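Local atomic coordinates of Mlr7391 protein (Mesorhizobium loti, PDB entry 3HK4), a protein that is of unconfirmed function but belongs to the SnoaL-like, NTF2-like family and may act as a polyketide cyclase. Residues E43-E54 and S63-K72. Sequence-based numbering, arbitrary orientation. Where two conformers were deposited one is given.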
loop_
_atom_site.group_PDB
_atom_site.type_symbol
_atom_site.label_atom_id
_atom_site.label_comp_id
_atom_site.label_asym_id
_atom_site.label_seq_id
_atom_site.Cartn_x
_atom_site.Cartn_y
_atom_site.Cartn_z
ATOM N N GLU A 43 -16.684 -0.928 -3.210
ATOM C CA GLU A 43 -17.121 -0.791 -4.607
ATOM C C GLU A 43 -18.466 -0.099 -4.702
ATOM O O GLU A 43 -18.731 0.681 -5.628
ATOM C CB GLU A 43 -17.141 -2.175 -5.268
ATOM C CG GLU A 43 -17.410 -2.190 -6.751
ATOM C CD GLU A 43 -18.857 -1.987 -7.147
ATOM O OE1 GLU A 43 -19.756 -2.526 -6.471
ATOM O OE2 GLU A 43 -19.102 -1.322 -8.182
ATOM N N LYS A 44 -19.362 -0.403 -3.792
ATOM C CA LYS A 44 -20.689 0.240 -3.845
ATOM C C LYS A 44 -20.682 1.726 -3.508
ATOM O O LYS A 44 -21.379 2.539 -4.133
ATOM C CB LYS A 44 -21.677 -0.482 -2.890
ATOM C CG LYS A 44 -23.164 -0.038 -3.007
ATOM C CD LYS A 44 -24.065 -0.886 -2.167
ATOM C CE LYS A 44 -25.472 -0.421 -2.197
ATOM N NZ LYS A 44 -26.281 -1.418 -1.462
ATOM N N TYR A 45 -19.867 2.104 -2.538
ATOM C CA TYR A 45 -19.985 3.444 -2.006
ATOM C C TYR A 45 -18.820 4.385 -2.215
ATOM O O TYR A 45 -19.020 5.575 -2.096
ATOM C CB TYR A 45 -20.281 3.347 -0.491
ATOM C CG TYR A 45 -21.687 2.848 -0.200
ATOM C CD1 TYR A 45 -22.769 3.607 -0.549
ATOM C CD2 TYR A 45 -21.918 1.633 0.414
ATOM C CE1 TYR A 45 -24.038 3.202 -0.341
ATOM C CE2 TYR A 45 -23.210 1.203 0.655
ATOM C CZ TYR A 45 -24.274 2.029 0.310
ATOM O OH TYR A 45 -25.602 1.661 0.479
ATOM N N ASN A 46 -17.625 3.893 -2.513
ATOM C CA ASN A 46 -16.495 4.807 -2.594
ATOM C C ASN A 46 -16.569 5.659 -3.829
ATOM O O ASN A 46 -16.882 5.176 -4.907
ATOM C CB ASN A 46 -15.153 4.114 -2.601
ATOM C CG ASN A 46 -14.796 3.483 -1.281
ATOM O OD1 ASN A 46 -15.402 3.763 -0.225
ATOM N ND2 ASN A 46 -13.712 2.685 -1.311
ATOM N N ALA A 47 -16.270 6.935 -3.675
ATOM C CA ALA A 47 -16.210 7.841 -4.835
ATOM C C ALA A 47 -14.974 7.482 -5.607
ATOM O O ALA A 47 -14.004 6.991 -5.028
ATOM C CB ALA A 47 -16.106 9.291 -4.370
ATOM N N ASP A 48 -14.972 7.698 -6.915
ATOM C CA ASP A 48 -13.806 7.360 -7.738
ATOM C C ASP A 48 -12.519 8.047 -7.274
ATOM O O ASP A 48 -11.412 7.541 -7.463
ATOM C CB ASP A 48 -14.054 7.788 -9.177
ATOM C CG ASP A 48 -15.086 6.918 -9.891
ATOM O OD1 ASP A 48 -15.469 5.837 -9.370
ATOM O OD2 ASP A 48 -15.498 7.344 -11.003
ATOM N N ASP A 49 -12.686 9.236 -6.697
ATOM C CA ASP A 49 -11.578 10.017 -6.198
ATOM C C ASP A 49 -11.517 10.004 -4.666
ATOM O O ASP A 49 -11.066 10.967 -4.067
ATOM C CB ASP A 49 -11.679 11.439 -6.734
ATOM C CG ASP A 49 -12.944 12.161 -6.312
ATOM O OD1 ASP A 49 -13.918 11.535 -5.869
ATOM O OD2 ASP A 49 -12.978 13.386 -6.455
ATOM N N ILE A 50 -11.970 8.921 -4.035
ATOM C CA ILE A 50 -11.921 8.840 -2.602
ATOM C C ILE A 50 -10.491 9.091 -2.025
ATOM O O ILE A 50 -9.523 8.519 -2.498
ATOM C CB ILE A 50 -12.460 7.474 -2.104
ATOM C CG1 ILE A 50 -12.517 7.465 -0.589
ATOM C CG2 ILE A 50 -11.641 6.274 -2.742
ATOM C CD1 ILE A 50 -13.350 6.359 0.093
ATOM N N ALA A 51 -10.398 9.938 -0.981
ATOM C CA ALA A 51 -9.154 10.209 -0.243
ATOM C C ALA A 51 -9.195 9.428 1.069
ATOM O O ALA A 51 -10.193 9.441 1.745
ATOM C CB ALA A 51 -9.050 11.704 0.047
ATOM N N SER A 52 -8.125 8.713 1.398
ATOM C CA SER A 52 -8.071 7.899 2.599
ATOM C C SER A 52 -6.879 8.358 3.407
ATOM O O SER A 52 -5.759 8.399 2.895
ATOM C CB SER A 52 -7.914 6.442 2.221
ATOM O OG SER A 52 -7.928 5.586 3.392
ATOM N N TYR A 53 -7.102 8.646 4.682
ATOM C CA TYR A 53 -6.090 9.193 5.564
ATOM C C TYR A 53 -5.893 8.346 6.823
ATOM O O TYR A 53 -6.773 8.279 7.654
ATOM C CB TYR A 53 -6.521 10.615 6.020
ATOM C CG TYR A 53 -6.625 11.621 4.929
ATOM C CD1 TYR A 53 -5.516 12.332 4.517
ATOM C CD2 TYR A 53 -7.844 11.888 4.303
ATOM C CE1 TYR A 53 -5.614 13.278 3.527
ATOM C CE2 TYR A 53 -7.936 12.800 3.330
ATOM C CZ TYR A 53 -6.820 13.477 2.919
ATOM O OH TYR A 53 -6.923 14.392 1.924
ATOM N N GLU A 54 -4.717 7.740 6.966
ATOM C CA GLU A 54 -4.351 7.023 8.190
ATOM C C GLU A 54 -3.866 8.085 9.168
ATOM O O GLU A 54 -3.580 9.209 8.756
ATOM C CB GLU A 54 -3.263 5.987 7.921
ATOM C CG GLU A 54 -3.737 4.781 7.119
ATOM C CD GLU A 54 -4.680 3.879 7.911
ATOM O OE1 GLU A 54 -4.698 3.993 9.164
ATOM O OE2 GLU A 54 -5.384 3.042 7.283
ATOM N N SER A 63 -3.905 8.272 0.756
ATOM C CA SER A 63 -4.204 7.646 -0.548
ATOM C C SER A 63 -5.319 8.356 -1.312
ATOM O O SER A 63 -6.257 8.858 -0.702
ATOM C CB SER A 63 -4.548 6.172 -0.279
ATOM O OG SER A 63 -5.021 5.557 -1.490
ATOM N N HIS A 64 -5.195 8.458 -2.648
ATOM C CA HIS A 64 -6.196 9.081 -3.484
ATOM C C HIS A 64 -6.565 8.160 -4.640
ATOM O O HIS A 64 -5.686 7.652 -5.318
ATOM C CB HIS A 64 -5.704 10.430 -4.057
ATOM C CG HIS A 64 -5.507 11.489 -3.008
ATOM N ND1 HIS A 64 -6.528 12.305 -2.581
ATOM C CD2 HIS A 64 -4.410 11.856 -2.305
ATOM C CE1 HIS A 64 -6.073 13.117 -1.640
ATOM N NE2 HIS A 64 -4.786 12.872 -1.458
ATOM N N GLY A 65 -7.865 7.961 -4.852
ATOM C CA GLY A 65 -8.370 7.150 -5.965
ATOM C C GLY A 65 -9.022 5.904 -5.417
ATOM O O GLY A 65 -8.533 5.323 -4.454
ATOM N N LYS A 66 -10.102 5.468 -6.071
ATOM C CA LYS A 66 -10.868 4.273 -5.639
ATOM C C LYS A 66 -10.085 2.966 -5.848
ATOM O O LYS A 66 -10.002 2.065 -4.948
ATOM C CB LYS A 66 -12.225 4.270 -6.380
ATOM C CG LYS A 66 -13.174 3.153 -6.000
ATOM C CD LYS A 66 -14.541 3.333 -6.606
ATOM C CE LYS A 66 -15.480 2.201 -6.234
ATOM N NZ LYS A 66 -16.879 2.381 -6.780
ATOM N N GLU A 67 -9.479 2.865 -7.014
ATOM C CA GLU A 67 -8.700 1.691 -7.358
ATOM C C GLU A 67 -7.468 1.620 -6.483
ATOM O O GLU A 67 -7.102 0.536 -6.026
ATOM C CB GLU A 67 -8.309 1.716 -8.834
ATOM C CG GLU A 67 -7.668 0.433 -9.304
ATOM C CD GLU A 67 -8.618 -0.748 -9.383
ATOM O OE1 GLU A 67 -9.852 -0.577 -9.281
ATOM O OE2 GLU A 67 -8.114 -1.875 -9.591
ATOM N N ALA A 68 -6.863 2.772 -6.195
ATOM C CA ALA A 68 -5.691 2.835 -5.280
ATOM C C ALA A 68 -6.100 2.251 -3.948
ATOM O O ALA A 68 -5.369 1.471 -3.365
ATOM C CB ALA A 68 -5.241 4.256 -5.056
ATOM N N LEU A 69 -7.291 2.584 -3.470
ATOM C CA LEU A 69 -7.713 2.066 -2.137
ATOM C C LEU A 69 -7.951 0.587 -2.157
ATOM O O LEU A 69 -7.769 -0.097 -1.161
ATOM C CB LEU A 69 -8.924 2.826 -1.609
ATOM C CG LEU A 69 -9.335 2.729 -0.138
ATOM C CD1 LEU A 69 -8.194 3.190 0.769
ATOM C CD2 LEU A 69 -10.643 3.555 0.115
ATOM N N ARG A 70 -8.443 0.064 -3.271
ATOM C CA ARG A 70 -8.641 -1.355 -3.430
ATOM C C ARG A 70 -7.278 -2.069 -3.330
ATOM O O ARG A 70 -7.141 -3.158 -2.736
ATOM C CB ARG A 70 -9.330 -1.583 -4.794
ATOM C CG ARG A 70 -9.676 -2.955 -5.080
ATOM C CD ARG A 70 -10.272 -3.047 -6.467
ATOM N NE ARG A 70 -10.253 -4.449 -6.859
ATOM C CZ ARG A 70 -10.321 -4.913 -8.105
ATOM N NH1 ARG A 70 -10.358 -4.088 -9.138
ATOM N NH2 ARG A 70 -10.314 -6.232 -8.310
ATOM N N GLN A 71 -6.257 -1.455 -3.925
ATOM C CA GLN A 71 -4.918 -2.040 -3.875
ATOM C C GLN A 71 -4.356 -1.992 -2.485
ATOM O O GLN A 71 -3.784 -2.954 -2.004
ATOM C CB GLN A 71 -4.021 -1.311 -4.864
ATOM C CG GLN A 71 -4.398 -1.602 -6.311
ATOM C CD GLN A 71 -4.018 -0.532 -7.324
ATOM O OE1 GLN A 71 -3.469 0.507 -6.976
ATOM N NE2 GLN A 71 -4.290 -0.817 -8.638
ATOM N N LYS A 72 -4.480 -0.857 -1.823
ATOM C CA LYS A 72 -4.024 -0.724 -0.451
ATOM C C LYS A 72 -4.745 -1.754 0.406
ATOM O O LYS A 72 -4.155 -2.418 1.283
ATOM C CB LYS A 72 -4.375 0.681 0.064
ATOM C CG LYS A 72 -3.997 0.901 1.552
ATOM C CD LYS A 72 -4.140 2.352 2.039
ATOM C CE LYS A 72 -5.364 2.554 2.990
ATOM N NZ LYS A 72 -5.476 3.918 3.723
HETATM O O HOH W 1 -11.966 1.156 -3.232
HETATM O O HOH W 2 -17.410 5.038 -7.891
HETATM O O HOH W 3 -8.754 12.262 -4.388
HETATM O O HOH W 4 -7.597 6.205 -2.022
HETATM O O HOH W 5 -3.879 14.809 0.325
#
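S52 and S63 form the antiparallel hydrogen-bonded pair of a short hairpin: S52 N donates to S63 O, and S63 N to S52 O, each at 2.8 Å. Where the second strand ends, G65 N still reaches I50 O (2.9 Å). G65, at the N-cap, has a positive phi (113°), at which a CB would jam against the preceding carbonyl. K66 N, opening the helix, then hydrogen-bonds D48 O (2.8 Å).

Lysine suits position 66 because its long chain can pass N46 and still bring an amine to the last turn of helix 38-45. With CG anti to the backbone N (chi1 -177°) and the chain extended beyond, NZ bonds E43 O (2.8 Å) and, weakly, N46 O. Water 2 joins NZ to D48 OD1. Shortened to an alanine, K66 would probably leave E43 O without this donor and a gap beside N46 CB.

I50 CG2 packs on K66 CA (3.6 Å). Branched L69 serves two neighbours: CD2 meets I50 CD1 (3.9 Å), CD1 the small S52 CB. On the other sheet face, the H64 ring meets A51 CB obliquely while its nitrogens bond waters.

K72 NZ donates to S52 OG (3.0 Å), which also bonds E132; S63 OG is hydrogen-bonded to W75 of the second subunit. Thus K66 ties helix 66-78 to helix 38-45 and K72 ties it to the hairpin, polar anchors with aliphatic packing between them.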